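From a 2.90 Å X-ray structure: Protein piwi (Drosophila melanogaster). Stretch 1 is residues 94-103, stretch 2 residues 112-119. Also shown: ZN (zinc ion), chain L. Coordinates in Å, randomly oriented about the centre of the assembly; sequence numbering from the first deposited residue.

Stretch 1, residues 94-103: NPRVRMGVLS
Stretch 2 112-119: GYLFDGLQ

A helix can hold a neighbouring strand and turn without one hydrogen bond between them, as this pair from Drosophila Piwi illustrates. Residues 95-103 are helical (phi/psi near -65/-38), capped by Asn94 (chi1 t), whose OD1 accepts weak bonds from Arg96 N (3.0 Å) and Val97 N (3.5 Å). Stretch 2 runs back along the helix, meeting its C-terminal end first.

Tyr113 (phi/psi -140/154, chi1 p) points toward the helix and sets its OH 3.2 Å from Ser103 CA. Leu114 (-114/114, chi1 m) points away, and Phe115 (-126/127, chi1 t, chi2 52°) points toward, the alternation expected of extended backbone. Phe115 is the apolar centre: Leu102 CD1 lies 3.4 Å from its ring centroid, 7° off the normal, a CH-pi contact, while Met99 CG (chi1 m, chi2 t, chi3 p) approaches Phe115 CD2 at 4.0 Å.

The chain then turns. Asp116 (-105/9, chi1 p) points away; its OD1 accepts from Leu118 N at 2.7 Å. Gly117 (96/-13) has its CA 4.9 Å from Pro95 CA; a CB would sit 3.1 Å from Pro95 CB. Arg98 NH1 (chi1-3 m, t, p) reaches 3.0 Å from Gly117 O, at too poor an angle to bond. Leu118 CD2 comes 3.6 Å from Arg98 NH2. Beyond, Gln119 OE1 binds zinc at 2.1 Å from ZN.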

# COMPACT_ATOMS: atom_id res chain seq x y z
N ASN A 94 -5.08 21.48 39.08
CA ASN A 94 -5.71 21.32 37.78
C ASN A 94 -4.87 22.00 36.71
O ASN A 94 -4.56 23.19 36.84
CB ASN A 94 -7.13 21.90 37.79
CG ASN A 94 -7.92 21.51 36.56
OD1 ASN A 94 -7.76 22.10 35.49
ND2 ASN A 94 -8.79 20.51 36.70
N PRO A 95 -4.50 21.30 35.64
CA PRO A 95 -3.64 21.92 34.61
C PRO A 95 -4.35 22.98 33.77
O PRO A 95 -3.69 23.93 33.33
CB PRO A 95 -3.19 20.73 33.76
CG PRO A 95 -3.36 19.54 34.64
CD PRO A 95 -4.58 19.84 35.46
N ARG A 96 -5.65 22.84 33.52
CA ARG A 96 -6.34 23.81 32.66
C ARG A 96 -6.38 25.19 33.31
O ARG A 96 -6.26 26.21 32.63
CB ARG A 96 -7.75 23.31 32.35
N VAL A 97 -6.55 25.23 34.63
CA VAL A 97 -6.49 26.50 35.35
C VAL A 97 -5.11 27.13 35.20
O VAL A 97 -4.98 28.35 35.04
CB VAL A 97 -6.87 26.31 36.83
CG1 VAL A 97 -6.75 27.62 37.59
CG2 VAL A 97 -8.27 25.74 36.94
N ARG A 98 -4.07 26.30 35.23
CA ARG A 98 -2.71 26.80 35.01
C ARG A 98 -2.56 27.35 33.60
O ARG A 98 -1.87 28.36 33.38
CB ARG A 98 -1.70 25.69 35.27
CG ARG A 98 -1.84 25.02 36.62
CD ARG A 98 -1.01 23.74 36.70
NE ARG A 98 0.35 23.98 37.18
CZ ARG A 98 1.31 23.06 37.16
NH1 ARG A 98 1.07 21.85 36.67
NH2 ARG A 98 2.52 23.36 37.61
N MET A 99 -3.18 26.68 32.62
CA MET A 99 -3.13 27.18 31.24
C MET A 99 -3.78 28.55 31.13
O MET A 99 -3.23 29.45 30.49
CB MET A 99 -3.81 26.18 30.31
CG MET A 99 -3.17 24.81 30.30
SD MET A 99 -3.90 23.71 29.07
CE MET A 99 -3.65 24.67 27.58
N GLY A 100 -4.93 28.73 31.77
CA GLY A 100 -5.56 30.05 31.78
C GLY A 100 -4.73 31.09 32.50
O GLY A 100 -4.62 32.24 32.06
N VAL A 101 -4.12 30.70 33.62
CA VAL A 101 -3.31 31.63 34.41
C VAL A 101 -2.11 32.10 33.60
O VAL A 101 -1.74 33.28 33.64
CB VAL A 101 -2.88 30.97 35.73
CG1 VAL A 101 -1.68 31.68 36.33
CG2 VAL A 101 -4.05 30.98 36.71
N LEU A 102 -1.48 31.20 32.84
CA LEU A 102 -0.38 31.62 31.98
C LEU A 102 -0.89 32.42 30.79
O LEU A 102 -0.23 33.37 30.35
CB LEU A 102 0.43 30.41 31.52
CG LEU A 102 1.96 30.56 31.60
CD1 LEU A 102 2.65 29.35 31.00
CD2 LEU A 102 2.45 31.83 30.93
N SER A 103 -2.07 32.07 30.27
CA SER A 103 -2.67 32.84 29.18
C SER A 103 -2.94 34.28 29.58
O SER A 103 -3.02 35.15 28.71
CB SER A 103 -3.97 32.18 28.73
OG SER A 103 -4.99 32.36 29.69
N GLY A 112 2.22 32.73 19.25
CA GLY A 112 1.67 31.41 19.53
C GLY A 112 2.61 30.62 20.42
O GLY A 112 3.82 30.62 20.22
N TYR A 113 2.04 29.96 21.43
CA TYR A 113 2.83 29.15 22.34
C TYR A 113 2.07 27.88 22.67
O TYR A 113 0.84 27.85 22.62
CB TYR A 113 3.20 29.93 23.62
CG TYR A 113 2.04 30.21 24.55
CD1 TYR A 113 1.28 31.36 24.42
CD2 TYR A 113 1.72 29.33 25.58
CE1 TYR A 113 0.22 31.63 25.28
CE2 TYR A 113 0.67 29.58 26.44
CZ TYR A 113 -0.08 30.73 26.28
OH TYR A 113 -1.12 30.99 27.13
N LEU A 114 2.82 26.84 23.01
CA LEU A 114 2.25 25.53 23.34
C LEU A 114 2.53 25.26 24.81
O LEU A 114 3.68 25.09 25.21
CB LEU A 114 2.84 24.44 22.45
CG LEU A 114 2.81 24.72 20.95
CD1 LEU A 114 3.44 23.57 20.18
CD2 LEU A 114 1.39 24.97 20.48
N PHE A 115 1.47 25.20 25.62
CA PHE A 115 1.60 25.00 27.06
C PHE A 115 0.74 23.82 27.47
O PHE A 115 -0.45 23.78 27.15
CB PHE A 115 1.19 26.27 27.82
CG PHE A 115 1.46 26.20 29.29
CD1 PHE A 115 2.72 25.87 29.76
CD2 PHE A 115 0.46 26.49 30.21
CE1 PHE A 115 2.98 25.81 31.12
CE2 PHE A 115 0.71 26.43 31.57
CZ PHE A 115 1.97 26.09 32.02
N ASP A 116 1.34 22.86 28.18
CA ASP A 116 0.59 21.70 28.64
C ASP A 116 0.27 21.76 30.13
O ASP A 116 -0.23 20.78 30.68
CB ASP A 116 1.34 20.41 28.31
CG ASP A 116 2.48 20.14 29.28
OD1 ASP A 116 3.10 21.11 29.74
OD2 ASP A 116 2.74 18.95 29.57
N GLY A 117 0.54 22.88 30.78
CA GLY A 117 0.49 22.97 32.23
C GLY A 117 1.83 22.79 32.90
O GLY A 117 1.95 23.08 34.10
N LEU A 118 2.84 22.33 32.17
CA LEU A 118 4.18 22.16 32.70
C LEU A 118 5.21 22.50 31.62
O LEU A 118 6.03 23.40 31.80
CB LEU A 118 4.38 20.73 33.22
CG LEU A 118 5.26 20.56 34.47
CD1 LEU A 118 6.71 20.90 34.18
CD2 LEU A 118 4.72 21.41 35.61
N GLN A 119 5.17 21.77 30.51
CA GLN A 119 6.05 22.06 29.39
C GLN A 119 5.52 23.26 28.61
O GLN A 119 4.31 23.38 28.37
CB GLN A 119 6.17 20.85 28.46
CG GLN A 119 6.29 19.51 29.18
CD GLN A 119 7.70 19.20 29.68
OE1 GLN A 119 8.67 19.88 29.32
NE2 GLN A 119 7.81 18.17 30.50
ZN ZN L . 10.73 19.71 29.32